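Subtilisin-like protein (PDB 3ZXY) is the protease domain of PatA, a subtilisin-like protein of the peptidase S8 family that probably acts as a serine endopeptidase in patellamide processing. Local coordinates at residues 214-219 / 265-270; 222-227 / 238-243. The protein carries 1 engineered substitution. One frame throughout, in Å; residues are numbered along the deposited sequence.

In the fold
Both contacts use helix 210-230 as one wall, about two turns apart along it: contact 1 takes 214-219 and contact 2 takes 222-227, with about 11 Å between the contact centres. The partners come from the chain after that helix. Helix 237-247 supplies contact 2, and the chain then returns through 265-270, the run into helix 269-278, to make contact 1, so contact 2 closes the shorter loop within the longer one. Contact 1 is the nearer to the predicted charge relay system: the side chain of I216 lies about 10 Å from that of A211, the engineered residue at the nucleophile position. Contact 2 lies away from the predicted catalytic residues and the disulfides.

Contact 1. Residues 214-219 / 265-270; sequences TPIVSG and GRLNVS
L267 meets I216 and V217 through a single methyl, CD2. Ahead of it in the chain, at G265 (phi 139°, psi 180°), any side chain would collide with the carbonyl O of the residue before, so only glycine fits comfortably. Its backbone bonds to L189, as does that of L267, and this lays the chain beside strand 187-191, the outermost on that side of the parallel sheet. Between them R266 makes no contact with 214-219; its NH2 bonds to P250 O and its backbone to L249.

L267 then reaches across, its CA 7.7 Å from V217 CA. With CG anti to the backbone N (chi1 176°), the leucine extends toward helix 210-230, and L267 CD2 comes within 4.1 Å of I216 CG2. The same methyl stands 4.4 Å from V217 CG2, a looser approach. I216 puts CG2 rather than its longer CG1 branch against the leucine. Only 100 Å² is buried in all, as expected of one leucine laid on two branched side chains. L267 also touches I188, and V217 touches I188 and A190, so the strand's side chains line the same apolar patch.

N268 ends the extended run as an N-cap: OD1 accepts from G271 N, while ND2 bonds to S247 O at the end of helix 237-247. Helix 269-278 starts immediately afterwards. The arrangement belongs to the subtilase fold, in which the helix that begins at the nucleophile packs on the parallel sheet, here with a C-terminal segment covering its flank near the sheet edge.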
loop_
_atom_site.group_PDB
_atom_site.type_symbol
_atom_site.label_atom_id
_atom_site.label_comp_id
_atom_site.label_asym_id
_atom_site.label_seq_id
_atom_site.Cartn_x
_atom_site.Cartn_y
_atom_site.Cartn_z
ATOM N N THR A 214 -0.124 -5.191 1.492
ATOM C CA THR A 214 -0.561 -3.822 1.214
ATOM C C THR A 214 0.076 -3.236 -0.067
ATOM O O THR A 214 -0.652 -2.755 -0.928
ATOM C CB THR A 214 -0.368 -2.940 2.467
ATOM O OG1 THR A 214 -1.207 -3.444 3.510
ATOM C CG2 THR A 214 -0.734 -1.486 2.212
ATOM N N PRO A 215 1.419 -3.281 -0.212
ATOM C CA PRO A 215 2.038 -2.729 -1.424
ATOM C C PRO A 215 1.708 -3.471 -2.700
ATOM O O PRO A 215 1.807 -2.884 -3.789
ATOM C CB PRO A 215 3.539 -2.747 -1.109
ATOM C CG PRO A 215 3.678 -3.747 -0.022
ATOM C CD PRO A 215 2.437 -3.632 0.794
ATOM N N ILE A 216 1.321 -4.739 -2.605
ATOM C CA ILE A 216 0.866 -5.454 -3.788
ATOM C C ILE A 216 -0.395 -4.775 -4.299
ATOM O O ILE A 216 -0.546 -4.504 -5.499
ATOM C CB ILE A 216 0.638 -6.944 -3.513
ATOM C CG1 ILE A 216 1.986 -7.617 -3.195
ATOM C CG2 ILE A 216 -0.001 -7.609 -4.741
ATOM C CD1 ILE A 216 1.897 -9.057 -2.799
ATOM N N VAL A 217 -1.327 -4.493 -3.399
ATOM C CA VAL A 217 -2.550 -3.774 -3.781
ATOM C C VAL A 217 -2.247 -2.352 -4.262
ATOM O O VAL A 217 -2.809 -1.907 -5.263
ATOM C CB VAL A 217 -3.584 -3.782 -2.626
ATOM C CG1 VAL A 217 -4.784 -2.895 -2.949
ATOM C CG2 VAL A 217 -4.003 -5.216 -2.297
ATOM N N SER A 218 -1.352 -1.627 -3.591
ATOM C CA SER A 218 -0.985 -0.285 -4.046
ATOM C C SER A 218 -0.408 -0.329 -5.459
ATOM O O SER A 218 -0.735 0.515 -6.300
ATOM C CB SER A 218 0.027 0.325 -3.108
ATOM O OG SER A 218 -0.597 0.579 -1.857
ATOM N N GLY A 219 0.442 -1.318 -5.714
ATOM C CA GLY A 219 1.015 -1.497 -7.052
ATOM C C GLY A 219 -0.025 -1.768 -8.119
ATOM O O GLY A 219 -0.008 -1.141 -9.203
ATOM N N GLY A 265 -13.331 -9.862 -0.271
ATOM C CA GLY A 265 -12.884 -10.857 -1.217
ATOM C C GLY A 265 -11.399 -10.836 -1.482
ATOM O O GLY A 265 -10.649 -10.024 -0.935
ATOM N N ARG A 266 -10.972 -11.738 -2.355
ATOM C CA ARG A 266 -9.594 -11.845 -2.765
ATOM C C ARG A 266 -9.265 -10.955 -3.960
ATOM O O ARG A 266 -10.053 -10.895 -4.923
ATOM C CB ARG A 266 -9.325 -13.286 -3.167
ATOM C CG ARG A 266 -9.507 -14.265 -2.026
ATOM C CD ARG A 266 -9.246 -15.654 -2.537
ATOM N NE ARG A 266 -10.376 -16.169 -3.304
ATOM C CZ ARG A 266 -10.310 -16.740 -4.510
ATOM N NH1 ARG A 266 -9.159 -16.881 -5.162
ATOM N NH2 ARG A 266 -11.428 -17.195 -5.069
ATOM N N LEU A 267 -8.098 -10.322 -3.925
ATOM C CA LEU A 267 -7.607 -9.505 -5.024
ATOM C C LEU A 267 -7.709 -10.268 -6.338
ATOM O O LEU A 267 -7.259 -11.403 -6.455
ATOM C CB LEU A 267 -6.153 -9.124 -4.781
ATOM C CG LEU A 267 -5.431 -8.339 -5.864
ATOM C CD1 LEU A 267 -6.053 -6.971 -6.061
ATOM C CD2 LEU A 267 -3.947 -8.260 -5.457
ATOM N N ASN A 268 -8.313 -9.606 -7.331
ATOM C CA ASN A 268 -8.580 -10.215 -8.626
ATOM C C ASN A 268 -8.144 -9.226 -9.704
ATOM O O ASN A 268 -8.952 -8.426 -10.183
ATOM C CB ASN A 268 -10.075 -10.529 -8.728
ATOM C CG ASN A 268 -10.470 -11.103 -10.071
ATOM O OD1 ASN A 268 -9.600 -11.510 -10.861
ATOM N ND2 ASN A 268 -11.773 -11.150 -10.341
ATOM N N VAL A 269 -6.877 -9.297 -10.090
ATOM C CA VAL A 269 -6.284 -8.289 -10.954
ATOM C C VAL A 269 -6.897 -8.359 -12.350
ATOM O O VAL A 269 -7.284 -7.329 -12.901
ATOM C CB VAL A 269 -4.756 -8.395 -11.024
ATOM C CG1 VAL A 269 -4.203 -7.253 -11.875
ATOM C CG2 VAL A 269 -4.160 -8.293 -9.623
ATOM N N SER A 270 -7.031 -9.565 -12.887
ATOM C CA SER A 270 -7.647 -9.709 -14.228
ATOM C C SER A 270 -9.081 -9.205 -14.230
ATOM O O SER A 270 -9.489 -8.482 -15.140
ATOM C CB SER A 270 -7.552 -11.150 -14.739
ATOM O OG SER A 270 -8.164 -12.051 -13.865
#

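Contact 2. Residues 222-227 / 238-243; sequences ALLLSE and QKVRQL
V240 projects from helix 237-247 straight at L224 and L225, and it is the residue most covered by this contact, giving up 73 Å² of the 176 Å² buried in all. Its two methyls divide the work. V240 CG1, anti to the backbone N (chi1 163°), lies 3.9 Å from L224 CD1 and equally close to L224 CB. V240 CG2 turns to the neighbouring leucine, 3.7 Å from L225 CD2, and still keeps L224 CB at 3.9 Å. The fork of the valine thus straddles L224 CB, both methyls equally near it.

L224 loses 56 Å² and points directly across, its CA 6.6 Å from V240 CA, the shortest CA separation between the segments. L225 loses 25 Å²; its side chain sets off along the interface, and its end brings CD2 inward. V240 also touches A221 and Q228 of the same helix, and with L224 and L225 these form the four-residue hole, spaced i, i+3, i+4 and i+7, of knobs-into-holes packing. Cutting V240 back to an alanine removes both methyls and would probably leave a gap facing L224 CD1 and L225 CD2.

Around this pair the apolar layer continues. F273 and L276 of helix 269-278 pack on L224, and L275 of that helix touches L243, so three helices come together here. On the sheet side, I108 of strand 108-111 lies against L225 and A222, placing helix 210-230 between that strand and helix 237-247.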
loop_
_atom_site.group_PDB
_atom_site.type_symbol
_atom_site.label_atom_id
_atom_site.label_comp_id
_atom_site.label_asym_id
_atom_site.label_seq_id
_atom_site.Cartn_x
_atom_site.Cartn_y
_atom_site.Cartn_z
ATOM N N ALA A 222 -1.949 1.285 -8.849
ATOM C CA ALA A 222 -1.165 2.165 -9.696
ATOM C C ALA A 222 -1.243 1.744 -11.160
ATOM O O ALA A 222 -1.346 2.590 -12.040
ATOM C CB ALA A 222 0.279 2.216 -9.208
ATOM N N LEU A 223 -1.221 0.444 -11.427
ATOM C CA LEU A 223 -1.383 -0.058 -12.783
ATOM C C LEU A 223 -2.774 0.249 -13.337
ATOM O O LEU A 223 -2.900 0.558 -14.518
ATOM C CB LEU A 223 -1.097 -1.556 -12.860
ATOM C CG LEU A 223 0.343 -1.957 -12.531
ATOM C CD1 LEU A 223 0.465 -3.465 -12.637
ATOM C CD2 LEU A 223 1.348 -1.273 -13.461
ATOM N N LEU A 224 -3.800 0.171 -12.500
ATOM C CA LEU A 224 -5.155 0.524 -12.954
ATOM C C LEU A 224 -5.263 2.020 -13.277
ATOM O O LEU A 224 -5.851 2.398 -14.290
ATOM C CB LEU A 224 -6.194 0.077 -11.928
ATOM C CG LEU A 224 -6.385 -1.441 -11.849
ATOM C CD1 LEU A 224 -7.092 -1.804 -10.544
ATOM C CD2 LEU A 224 -7.174 -1.957 -13.056
ATOM N N LEU A 225 -4.691 2.880 -12.445
ATOM C CA LEU A 225 -4.610 4.305 -12.775
ATOM C C LEU A 225 -3.840 4.541 -14.065
ATOM O O LEU A 225 -4.203 5.389 -14.864
ATOM C CB LEU A 225 -3.966 5.096 -11.635
ATOM C CG LEU A 225 -4.744 5.193 -10.333
ATOM C CD1 LEU A 225 -3.848 5.798 -9.253
ATOM C CD2 LEU A 225 -5.987 6.045 -10.543
ATOM N N SER A 226 -2.756 3.803 -14.259
ATOM C CA SER A 226 -1.947 3.946 -15.457
ATOM C C SER A 226 -2.772 3.578 -16.692
ATOM O O SER A 226 -2.673 4.225 -17.743
ATOM C CB SER A 226 -0.699 3.081 -15.341
ATOM O OG SER A 226 0.128 3.549 -14.278
ATOM N N GLU A 227 -3.604 2.555 -16.543
ATOM C CA GLU A 227 -4.510 2.177 -17.620
ATOM C C GLU A 227 -5.531 3.271 -17.918
ATOM O O GLU A 227 -5.852 3.520 -19.073
ATOM C CB GLU A 227 -5.202 0.857 -17.282
ATOM C CG GLU A 227 -5.727 0.138 -18.515
ATOM C CD GLU A 227 -4.612 -0.331 -19.439
ATOM O OE1 GLU A 227 -3.484 -0.625 -18.955
ATOM O OE2 GLU A 227 -4.854 -0.412 -20.660
ATOM N N GLN A 238 -10.346 6.832 -6.340
ATOM C CA GLN A 238 -11.499 6.244 -5.665
ATOM C C GLN A 238 -12.274 5.285 -6.565
ATOM O O GLN A 238 -12.824 4.302 -6.096
ATOM C CB GLN A 238 -12.407 7.303 -5.039
ATOM C CG GLN A 238 -11.860 7.849 -3.720
ATOM C CD GLN A 238 -11.788 6.787 -2.614
ATOM O OE1 GLN A 238 -12.700 5.971 -2.459
ATOM N NE2 GLN A 238 -10.705 6.795 -1.854
ATOM N N LYS A 239 -12.290 5.535 -7.862
ATOM C CA LYS A 239 -12.887 4.580 -8.795
ATOM C C LYS A 239 -12.079 3.290 -8.827
ATOM O O LYS A 239 -12.647 2.186 -8.910
ATOM C CB LYS A 239 -12.974 5.167 -10.213
ATOM C CG LYS A 239 -13.655 4.236 -11.212
ATOM C CD LYS A 239 -13.835 4.921 -12.553
ATOM C CE LYS A 239 -14.685 4.090 -13.519
ATOM N NZ LYS A 239 -14.605 4.646 -14.900
ATOM N N VAL A 240 -10.753 3.408 -8.786
ATOM C CA VAL A 240 -9.910 2.224 -8.770
ATOM C C VAL A 240 -10.172 1.386 -7.514
ATOM O O VAL A 240 -10.256 0.150 -7.581
ATOM C CB VAL A 240 -8.428 2.605 -8.935
ATOM C CG1 VAL A 240 -7.524 1.449 -8.513
ATOM C CG2 VAL A 240 -8.160 3.079 -10.373
ATOM N N ARG A 241 -10.334 2.039 -6.370
ATOM C CA ARG A 241 -10.764 1.321 -5.173
ATOM C C ARG A 241 -12.062 0.542 -5.399
ATOM O O ARG A 241 -12.188 -0.620 -5.022
ATOM C CB ARG A 241 -10.950 2.295 -4.015
ATOM C CG ARG A 241 -11.434 1.666 -2.720
ATOM C CD ARG A 241 -11.566 2.765 -1.692
ATOM N NE ARG A 241 -12.146 2.406 -0.435
ATOM C CZ ARG A 241 -13.420 2.533 -0.088
ATOM N NH1 ARG A 241 -14.370 2.926 -0.945
ATOM N NH2 ARG A 241 -13.755 2.237 1.158
ATOM N N GLN A 242 -13.036 1.198 -6.029
ATOM C CA GLN A 242 -14.343 0.575 -6.264
ATOM C C GLN A 242 -14.188 -0.644 -7.188
ATOM O O GLN A 242 -14.822 -1.695 -6.980
ATOM C CB GLN A 242 -15.309 1.612 -6.845
ATOM C CG GLN A 242 -16.764 1.203 -6.757
ATOM C CD GLN A 242 -17.377 1.363 -5.369
ATOM O OE1 GLN A 242 -16.687 1.659 -4.387
ATOM N NE2 GLN A 242 -18.674 1.164 -5.284
ATOM N N LEU A 243 -13.350 -0.499 -8.211
ATOM C CA LEU A 243 -13.091 -1.609 -9.134
ATOM C C LEU A 243 -12.445 -2.803 -8.437
ATOM O O LEU A 243 -12.806 -3.950 -8.687
ATOM C CB LEU A 243 -12.202 -1.163 -10.302
ATOM C CG LEU A 243 -12.833 -0.190 -11.294
ATOM C CD1 LEU A 243 -11.730 0.487 -12.101
ATOM C CD2 LEU A 243 -13.805 -0.910 -12.208
#